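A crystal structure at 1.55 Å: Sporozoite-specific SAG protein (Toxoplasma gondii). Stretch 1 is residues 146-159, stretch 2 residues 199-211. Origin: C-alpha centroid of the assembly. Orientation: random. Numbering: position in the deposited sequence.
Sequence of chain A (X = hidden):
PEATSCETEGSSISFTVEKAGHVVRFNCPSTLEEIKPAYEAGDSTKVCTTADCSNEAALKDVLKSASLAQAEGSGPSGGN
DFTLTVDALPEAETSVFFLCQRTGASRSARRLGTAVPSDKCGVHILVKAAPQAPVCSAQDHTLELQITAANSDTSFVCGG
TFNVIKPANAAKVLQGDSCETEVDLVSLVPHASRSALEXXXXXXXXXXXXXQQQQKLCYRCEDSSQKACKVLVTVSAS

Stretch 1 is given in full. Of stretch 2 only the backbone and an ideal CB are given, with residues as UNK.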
ATOM      1  N   GLN A 146      -7.007 -19.057 -10.972  1.00 12.63           N
ATOM      2  CA  GLN A 146      -8.026 -19.673 -11.839  1.00 11.99           C
ATOM      3  C   GLN A 146      -9.383 -18.971 -11.771  1.00 12.06           C
ATOM      4  O   GLN A 146      -9.809 -18.565 -10.689  1.00 15.29           O
ATOM      5  CB  GLN A 146      -8.271 -21.139 -11.404  1.00 12.91           C
ATOM      6  CG  GLN A 146      -7.062 -22.028 -11.468  1.00 18.39           C
ATOM      7  CD  GLN A 146      -6.162 -21.857 -10.268  1.00 25.08           C
ATOM      8  OE1 GLN A 146      -4.927 -21.772 -10.402  1.00 30.75           O
ATOM      9  NE2 GLN A 146      -6.757 -21.803  -9.076  1.00 29.02           N
ATOM     10  N   ILE A 147     -10.098 -18.917 -12.883  1.00 10.01           N
ATOM     11  CA  ILE A 147     -11.515 -18.612 -12.812  1.00  9.93           C
ATOM     12  C   ILE A 147     -12.199 -19.903 -13.266  1.00  9.27           C
ATOM     13  O   ILE A 147     -11.968 -20.373 -14.397  1.00 10.80           O
ATOM     14  CB  ILE A 147     -11.887 -17.476 -13.815  1.00  8.96           C
ATOM     15  CG1 ILE A 147     -11.331 -16.140 -13.302  1.00 12.52           C
ATOM     16  CG2 ILE A 147     -13.395 -17.345 -13.965  1.00  9.18           C
ATOM     17  CD1 ILE A 147     -12.084 -15.620 -12.050  1.00 17.01           C
ATOM     18  N   THR A 148     -13.085 -20.455 -12.438  1.00  9.49           N
ATOM     19  CA  THR A 148     -13.693 -21.735 -12.733  1.00 10.50           C
ATOM     20  C   THR A 148     -15.199 -21.594 -12.778  1.00 10.81           C
ATOM     21  O   THR A 148     -15.891 -22.588 -13.017  1.00 14.54           O
ATOM     22  CB  THR A 148     -13.307 -22.797 -11.679  1.00 12.57           C
ATOM     23  OG1 THR A 148     -13.654 -22.326 -10.368  1.00 12.83           O
ATOM     24  CG2 THR A 148     -11.800 -22.993 -11.705  1.00 11.93           C
ATOM     25  N   ALA A 149     -15.721 -20.429 -12.395  1.00  9.52           N
ATOM     26  CA  ALA A 149     -17.210 -20.225 -12.412  1.00  8.86           C
ATOM     27  C   ALA A 149     -17.589 -18.960 -13.196  1.00  8.73           C
ATOM     28  O   ALA A 149     -16.821 -17.965 -13.217  1.00  9.03           O
ATOM     29  CB  ALA A 149     -17.731 -20.087 -10.993  1.00 10.47           C
ATOM     30  N   ALA A 150     -18.772 -19.010 -13.794  1.00  8.71           N
ATOM     31  CA  ALA A 150     -19.367 -17.785 -14.344  1.00  8.23           C
ATOM     32  C   ALA A 150     -19.597 -16.779 -13.230  1.00 10.13           C
ATOM     33  O   ALA A 150     -19.611 -17.157 -12.011  1.00 10.07           O
ATOM     34  CB  ALA A 150     -20.692 -18.060 -15.098  1.00  7.72           C
ATOM     35  N   ASN A 151     -19.678 -15.492 -13.596  1.00 10.04           N
ATOM     36  CA  ASN A 151     -20.049 -14.460 -12.608  1.00  8.83           C
ATOM     37  C   ASN A 151     -19.193 -14.521 -11.363  1.00  8.48           C
ATOM     38  O   ASN A 151     -19.704 -14.469 -10.224  1.00  7.68           O
ATOM     39  CB  ASN A 151     -21.510 -14.657 -12.233  1.00 10.18           C
ATOM     40  CG  ASN A 151     -22.365 -14.777 -13.446  1.00 11.49           C
ATOM     41  OD1 ASN A 151     -22.357 -13.890 -14.294  1.00 11.35           O
ATOM     42  ND2 ASN A 151     -23.051 -15.888 -13.574  1.00  7.65           N
ATOM     43  N   SER A 152     -17.891 -14.513 -11.599  1.00  6.85           N
ATOM     44  CA  SER A 152     -16.948 -14.593 -10.480  1.00  8.79           C
ATOM     45  C   SER A 152     -15.688 -13.776 -10.724  1.00  9.34           C
ATOM     46  O   SER A 152     -15.462 -13.285 -11.845  1.00  9.83           O
ATOM     47  CB  SER A 152     -16.629 -16.068 -10.159  1.00  9.24           C
ATOM     48  OG  SER A 152     -15.699 -16.625 -11.108  1.00 11.16           O
ATOM     49  N   ASP A 153     -14.877 -13.659  -9.685  1.00  8.92           N
ATOM     50  CA  ASP A 153     -13.652 -12.836  -9.718  1.00  8.92           C
ATOM     51  C   ASP A 153     -12.491 -13.477  -9.019  1.00  8.57           C
ATOM     52  O   ASP A 153     -12.701 -14.357  -8.172  1.00  9.58           O
ATOM     53  CB  ASP A 153     -13.926 -11.394  -9.219  1.00  8.71           C
ATOM     54  CG  ASP A 153     -14.475 -11.318  -7.790  1.00 11.30           C
ATOM     55  OD1 ASP A 153     -13.788 -11.753  -6.846  1.00 10.71           O
ATOM     56  OD2 ASP A 153     -15.553 -10.798  -7.580  1.00 12.96           O
ATOM     57  N   THR A 154     -11.282 -13.051  -9.398  1.00  7.63           N
ATOM     58  CA  THR A 154     -10.062 -13.453  -8.698  1.00  8.33           C
ATOM     59  C   THR A 154      -9.180 -12.210  -8.652  1.00  8.62           C
ATOM     60  O   THR A 154      -9.266 -11.324  -9.490  1.00 10.21           O
ATOM     61  CB  THR A 154      -9.324 -14.654  -9.401  1.00  9.28           C
ATOM     62  OG1 THR A 154      -8.329 -15.199  -8.522  1.00 11.56           O
ATOM     63  CG2 THR A 154      -8.684 -14.247 -10.724  1.00 12.46           C
ATOM     64  N   SER A 155      -8.367 -12.133  -7.608  1.00  7.74           N
ATOM     65  CA  SER A 155      -7.606 -10.884  -7.267  1.00  9.27           C
ATOM     66  C   SER A 155      -6.118 -11.221  -7.134  1.00  9.55           C
ATOM     67  O   SER A 155      -5.760 -12.314  -6.645  1.00 11.35           O
ATOM     68  CB  SER A 155      -8.225 -10.169  -6.071  1.00  7.03           C
ATOM     69  OG  SER A 155      -9.559  -9.764  -6.479  1.00  8.96           O
ATOM     70  N   PHE A 156      -5.257 -10.222  -7.315  1.00  9.39           N
ATOM     71  CA  PHE A 156      -3.941 -10.234  -6.783  1.00  9.25           C
ATOM     72  C   PHE A 156      -3.387  -8.865  -6.562  1.00  8.72           C
ATOM     73  O   PHE A 156      -4.043  -7.875  -6.907  1.00  8.10           O
ATOM     74  CB  PHE A 156      -3.081 -10.888  -7.907  1.00  9.69           C
ATOM     75  CG  PHE A 156      -3.153 -10.162  -9.264  1.00 10.61           C
ATOM     76  CD1 PHE A 156      -2.149  -9.223  -9.558  1.00 12.80           C
ATOM     77  CD2 PHE A 156      -4.157 -10.400 -10.206  1.00 11.68           C
ATOM     78  CE1 PHE A 156      -2.162  -8.538 -10.771  1.00  9.78           C
ATOM     79  CE2 PHE A 156      -4.212  -9.698 -11.440  1.00 10.13           C
ATOM     80  CZ  PHE A 156      -3.203  -8.758 -11.719  1.00  9.31           C
ATOM     81  N   VAL A 157      -2.203  -8.827  -5.956  1.00  8.73           N
ATOM     82  CA  VAL A 157      -1.525  -7.551  -5.639  1.00  9.56           C
ATOM     83  C   VAL A 157      -0.174  -7.469  -6.339  1.00  9.66           C
ATOM     84  O   VAL A 157       0.644  -8.379  -6.194  1.00 10.74           O
ATOM     85  CB  VAL A 157      -1.329  -7.406  -4.137  1.00 10.46           C
ATOM     86  CG1 VAL A 157      -0.494  -6.113  -3.791  1.00 12.63           C
ATOM     87  CG2 VAL A 157      -2.666  -7.453  -3.430  1.00  9.60           C
ATOM     88  N   CYS A 158       0.086  -6.367  -7.041  1.00 10.39           N
ATOM     89  CA  CYS A 158       1.436  -6.084  -7.530  1.00 10.86           C
ATOM     90  C   CYS A 158       2.180  -5.492  -6.331  1.00 11.90           C
ATOM     91  O   CYS A 158       1.908  -4.349  -5.950  1.00 13.32           O
ATOM     92  CB  CYS A 158       1.395  -5.106  -8.739  1.00 10.23           C
ATOM     93  SG  CYS A 158       0.757  -5.785 -10.302  1.00 12.17           S
ATOM     94  N   GLY A 159       3.074  -6.268  -5.729  1.00 11.47           N
ATOM     95  CA  GLY A 159       3.640  -5.902  -4.442  1.00 12.53           C
ATOM     96  C   GLY A 159       5.124  -5.583  -4.481  1.00 12.81           C
ATOM     97  O   GLY A 159       5.815  -5.769  -5.493  1.00 10.42           O
ATOM     98  N   UNK A 199      -4.117   2.084  -5.245  1.00 25.13           N
ATOM     99  CA  UNK A 199      -2.906   2.587  -4.609  1.00 22.82           C
ATOM    100  C   UNK A 199      -2.304   1.413  -3.829  1.00 19.63           C
ATOM    101  O   UNK A 199      -1.085   1.298  -3.629  1.00 18.41           O
ATOM    102  CB  UNK A 199      -3.195   3.785  -3.702  1.00 22.82           C
ATOM    103  N   UNK A 200      -3.176   0.508  -3.427  1.00 16.19           N
ATOM    104  CA  UNK A 200      -2.776  -0.686  -2.681  1.00 14.40           C
ATOM    105  C   UNK A 200      -2.097  -1.726  -3.565  1.00 12.30           C
ATOM    106  O   UNK A 200      -1.499  -2.672  -3.070  1.00 11.93           O
ATOM    107  CB  UNK A 200      -3.997  -1.310  -2.002  1.00 14.40           C
ATOM    108  N   UNK A 201      -2.218  -1.553  -4.875  1.00 11.41           N
ATOM    109  CA  UNK A 201      -1.658  -2.514  -5.840  1.00  9.72           C
ATOM    110  C   UNK A 201      -2.605  -3.648  -6.125  1.00 10.58           C
ATOM    111  O   UNK A 201      -2.298  -4.554  -6.913  1.00 10.22           O
ATOM    112  CB  UNK A 201      -0.332  -3.080  -5.327  1.00  9.72           C
ATOM    113  N   UNK A 202      -3.776  -3.583  -5.527  1.00 10.79           N
ATOM    114  CA  UNK A 202      -4.808  -4.605  -5.785  1.00 11.27           C
ATOM    115  C   UNK A 202      -5.444  -4.547  -7.158  1.00 11.73           C
ATOM    116  O   UNK A 202      -5.831  -3.474  -7.641  1.00 10.33           O
ATOM    117  CB  UNK A 202      -5.917  -4.482  -4.738  1.00 11.27           C
ATOM    118  N   UNK A 203      -5.531  -5.712  -7.798  1.00  9.87           N
ATOM    119  CA  UNK A 203      -6.238  -5.860  -9.056  1.00  9.96           C
ATOM    120  C   UNK A 203      -7.287  -6.965  -8.904  1.00  9.74           C
ATOM    121  O   UNK A 203      -7.020  -8.034  -8.401  1.00  8.88           O
ATOM    122  CB  UNK A 203      -5.267  -6.172 -10.197  1.00  9.96           C
ATOM    123  N   UNK A 204      -8.477  -6.693  -9.385  1.00  8.96           N
ATOM    124  CA  UNK A 204      -9.563  -7.709  -9.462  1.00  9.48           C
ATOM    125  C   UNK A 204      -9.911  -7.956 -10.932  1.00  9.91           C
ATOM    126  O   UNK A 204     -10.223  -7.021 -11.703  1.00 11.38           O
ATOM    127  CB  UNK A 204     -10.804  -7.255  -8.691  1.00  9.48           C
ATOM    128  N   UNK A 205      -9.933  -9.228 -11.289  1.00  9.15           N
ATOM    129  CA  UNK A 205     -10.343  -9.651 -12.627  1.00 10.35           C
ATOM    130  C   UNK A 205     -11.720 -10.299 -12.459  1.00 10.16           C
ATOM    131  O   UNK A 205     -11.865 -11.242 -11.664  1.00 11.48           O
ATOM    132  CB  UNK A 205      -9.333 -10.609 -13.263  1.00 10.35           C
ATOM    133  N   UNK A 206     -12.703  -9.807 -13.223  1.00  8.11           N
ATOM    134  CA  UNK A 206     -14.124 -10.263 -13.166  1.00  9.44           C
ATOM    135  C   UNK A 206     -14.564 -10.856 -14.485  1.00  9.79           C
ATOM    136  O   UNK A 206     -14.318 -10.275 -15.577  1.00 10.19           O
ATOM    137  CB  UNK A 206     -15.055  -9.106 -12.798  1.00  9.44           C
ATOM    138  N   UNK A 207     -15.325 -11.929 -14.394  1.00  8.86           N
ATOM    139  CA  UNK A 207     -15.927 -12.525 -15.553  1.00  9.90           C
ATOM    140  C   UNK A 207     -17.427 -12.624 -15.369  1.00  8.99           C
ATOM    141  O   UNK A 207     -17.892 -12.828 -14.293  1.00  9.39           O
ATOM    142  CB  UNK A 207     -15.321 -13.903 -15.828  1.00  9.90           C
ATOM    143  N   UNK A 208     -18.162 -12.478 -16.453  1.00  8.13           N
ATOM    144  CA  UNK A 208     -19.546 -12.865 -16.416  1.00 10.33           C
ATOM    145  C   UNK A 208     -19.794 -14.257 -16.989  1.00  9.25           C
ATOM    146  O   UNK A 208     -19.789 -15.198 -16.289  1.00  9.14           O
ATOM    147  CB  UNK A 208     -20.383 -11.833 -17.175  1.00 10.33           C
ATOM    148  N   UNK A 209     -19.842 -14.377 -18.310  1.00  9.24           N
ATOM    149  CA  UNK A 209     -20.035 -15.674 -18.886  1.00  9.80           C
ATOM    150  C   UNK A 209     -18.643 -16.237 -19.056  1.00 11.56           C
ATOM    151  O   UNK A 209     -17.742 -15.508 -19.389  1.00 10.16           O
ATOM    152  CB  UNK A 209     -20.816 -15.621 -20.201  1.00  9.80           C
ATOM    153  N   UNK A 210     -18.516 -17.540 -18.876  1.00 10.10           N
ATOM    154  CA  UNK A 210     -17.267 -18.193 -19.240  1.00 11.19           C
ATOM    155  C   UNK A 210     -17.127 -18.249 -20.752  1.00 10.70           C
ATOM    156  O   UNK A 210     -18.128 -18.293 -21.480  1.00 11.18           O
ATOM    157  CB  UNK A 210     -17.197 -19.600 -18.644  1.00 11.19           C
ATOM    158  N   UNK A 211     -15.871 -18.273 -21.251  1.00 10.46           N
ATOM    159  CA  UNK A 211     -15.613 -18.323 -22.709  1.00 10.46           C
ATOM    160  C   UNK A 211     -15.892 -19.702 -23.296  1.00 10.99           C
ATOM    161  O   UNK A 211     -15.938 -20.669 -22.537  1.00 10.86           O
ATOM    162  CB  UNK A 211     -14.164 -17.932 -23.004  1.00 10.46           C
TER

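Stretch 2 runs antiparallel to strand 152-158 (161° between the two directions), so each position can be judged from its backbone, its CB direction and the atoms of stretch 1 nearby. At position 199 nothing of stretch 1 lies within 5.5 Å of the ideal CB, so almost any residue would suit; it is Gln199. Position 200 is similarly unconstrained, its CB pointing sideways. The residue is Ser200, whose O lies 3.7 Å from Val157 CG1.

Position 201 is decisive. Its phi/psi of 86/3 would jam a CB against the preceding carbonyl, and the ideal CB falls 2.6 Å from Cys158 O. Only glycine fits, and Gly201 is found; its O accepts a hydrogen bond from Cys158 N at 3.0 Å.

At position 202 the CB lies on the sheet face shared by Ser155 and Val157, 4.6 Å from Val157 CG2. An aliphatic chain such as valine, leucine or isoleucine would suit. Leu202 (chi1 t, chi2 p) places its CD1 4.0 Å from Val157 CG2 and 4.0 Å from Ser155 CB.

Position 203 is on the other face, its CB 3.6 Å from Phe156 CZ. The aromatic ring invites an apolar partner, branched or not. Ile203 lays its CB over the ring face, 3.8 Å from the Phe156 ring centroid and 20° off the normal, while Ile203 CG2 meets Phe156 CZ at 3.5 Å. The backbone pairs twice, Ile203 N to Phe156 O at 2.8 Å and Phe156 N to Ile203 O at 3.0 Å.

Position 204 has Ser155 OG 3.6 Å from its CB and Asp153 further along the same face. A polar residue or a long basic one would be plausible. Lys204 packs its CG 3.7 Å from Asp153 CB, but its NZ stays 4.2 Å from Asp153 OD2, beyond a salt bridge.

At position 205 the CB is on the face of Thr154 and Phe156, 3.8 Å from Thr154 O; several apolar residues would serve. Leu205 brings its CB 4.3 Å from Thr154 CG2, and its N donates to Thr154 O at 2.8 Å.

Position 206 returns to the Asp153 face, with CB 4.4 Å from Asp153 CB. A small or polar residue suits this spot, and Ser206 sets its OG 3.7 Å from Asp153 CB.

Position 207 points to Ile147, with CB 4.4 Å from Ile147 CG2, so a compact aliphatic is favoured. Val207 meets Ile147 CG2 with its CG2 at 3.6 Å, and Val207 N donates to Ser152 O at 2.9 Å.

Position 208 has its CB 4.1 Å from Asn151 OD1, and small or polar residues are possible. Thr208 O accepts from Asn151 N at 2.7 Å. Position 209 points away, favouring polar residues; a water donates to both Asp209 OD1 (2.8 Å) and Asn151 OD1 (2.9 Å).

Position 210 points sideways, but a longer apolar chain could reach Ile147. Leu210 does so, CD2 to Ile147 CG2 at 4.0 Å. Position 211, unconstrained by stretch 1, is Pro211 at a compatible phi of -74°.

Stretch 2 (199-211) QSGLIKLSVTDLP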
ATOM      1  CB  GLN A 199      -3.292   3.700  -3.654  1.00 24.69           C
ATOM      2  CG  GLN A 199      -4.192   4.775  -4.294  1.00 27.26           C
ATOM      3  CD  GLN A 199      -5.379   5.122  -3.407  1.00 29.68           C
ATOM      4  OE1 GLN A 199      -6.337   4.346  -3.298  1.00 31.78           O
ATOM      5  NE2 GLN A 199      -5.319   6.287  -2.766  1.00 31.66           N
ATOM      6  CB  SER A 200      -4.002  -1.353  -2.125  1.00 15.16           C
ATOM      7  OG  SER A 200      -4.919  -1.607  -3.194  1.00 16.98           O
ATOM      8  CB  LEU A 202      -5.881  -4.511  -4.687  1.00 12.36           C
ATOM      9  CG  LEU A 202      -7.025  -5.497  -4.780  1.00 12.59           C
ATOM     10  CD1 LEU A 202      -6.478  -6.891  -4.514  1.00 13.31           C
ATOM     11  CD2 LEU A 202      -7.994  -5.116  -3.660  1.00 17.93           C
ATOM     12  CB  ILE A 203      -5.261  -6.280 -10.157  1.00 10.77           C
ATOM     13  CG1 ILE A 203      -4.224  -5.152 -10.398  1.00 12.78           C
ATOM     14  CG2 ILE A 203      -5.962  -6.630 -11.451  1.00 11.94           C
ATOM     15  CD1 ILE A 203      -4.869  -3.913 -11.079  1.00 14.04           C
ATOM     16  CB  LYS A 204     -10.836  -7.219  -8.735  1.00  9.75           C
ATOM     17  CG  LYS A 204     -11.972  -8.287  -8.824  1.00 10.43           C
ATOM     18  CD  LYS A 204     -13.283  -7.820  -8.162  1.00 13.49           C
ATOM     19  CE  LYS A 204     -13.054  -7.660  -6.675  1.00 15.97           C
ATOM     20  NZ  LYS A 204     -14.346  -7.074  -6.131  1.00 20.78           N
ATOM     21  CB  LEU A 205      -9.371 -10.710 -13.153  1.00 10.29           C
ATOM     22  CG  LEU A 205      -9.920 -11.281 -14.482  1.00 16.10           C
ATOM     23  CD1 LEU A 205      -9.949 -10.202 -15.597  1.00 16.56           C
ATOM     24  CD2 LEU A 205      -9.107 -12.494 -14.889  1.00 20.91           C
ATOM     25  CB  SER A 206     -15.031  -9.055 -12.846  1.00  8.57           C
ATOM     26  OG  SER A 206     -14.668  -8.575 -11.503  1.00 11.34           O
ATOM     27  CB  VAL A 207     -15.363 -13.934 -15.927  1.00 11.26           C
ATOM     28  CG1 VAL A 207     -13.869 -13.940 -16.042  1.00 15.17           C
ATOM     29  CG2 VAL A 207     -15.911 -14.982 -15.066  1.00 11.58           C
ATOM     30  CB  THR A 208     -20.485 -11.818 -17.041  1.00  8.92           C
ATOM     31  OG1 THR A 208     -20.274 -11.707 -18.442  1.00 11.48           O
ATOM     32  CG2 THR A 208     -20.228 -10.509 -16.411  1.00 12.69           C
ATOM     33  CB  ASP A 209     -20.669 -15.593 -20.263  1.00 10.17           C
ATOM     34  CG  ASP A 209     -22.098 -15.110 -20.233  1.00 14.45           C
ATOM     35  OD1 ASP A 209     -22.837 -15.406 -19.349  1.00 15.02           O
ATOM     36  OD2 ASP A 209     -22.461 -14.439 -21.153  1.00 16.36           O
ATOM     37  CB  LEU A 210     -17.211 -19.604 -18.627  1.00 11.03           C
ATOM     38  CG  LEU A 210     -17.110 -19.637 -17.090  1.00 12.39           C
ATOM     39  CD1 LEU A 210     -17.317 -21.058 -16.589  1.00 15.06           C
ATOM     40  CD2 LEU A 210     -15.822 -19.025 -16.592  1.00 10.90           C
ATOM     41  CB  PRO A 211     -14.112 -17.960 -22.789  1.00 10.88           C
ATOM     42  CG  PRO A 211     -13.552 -18.571 -21.506  1.00 10.52           C
ATOM     43  CD  PRO A 211     -14.644 -18.281 -20.451  1.00 10.74           C
TER
HETATM   44  O   HOH W   1     -23.376 -13.926 -17.008  1.00 19.29           O
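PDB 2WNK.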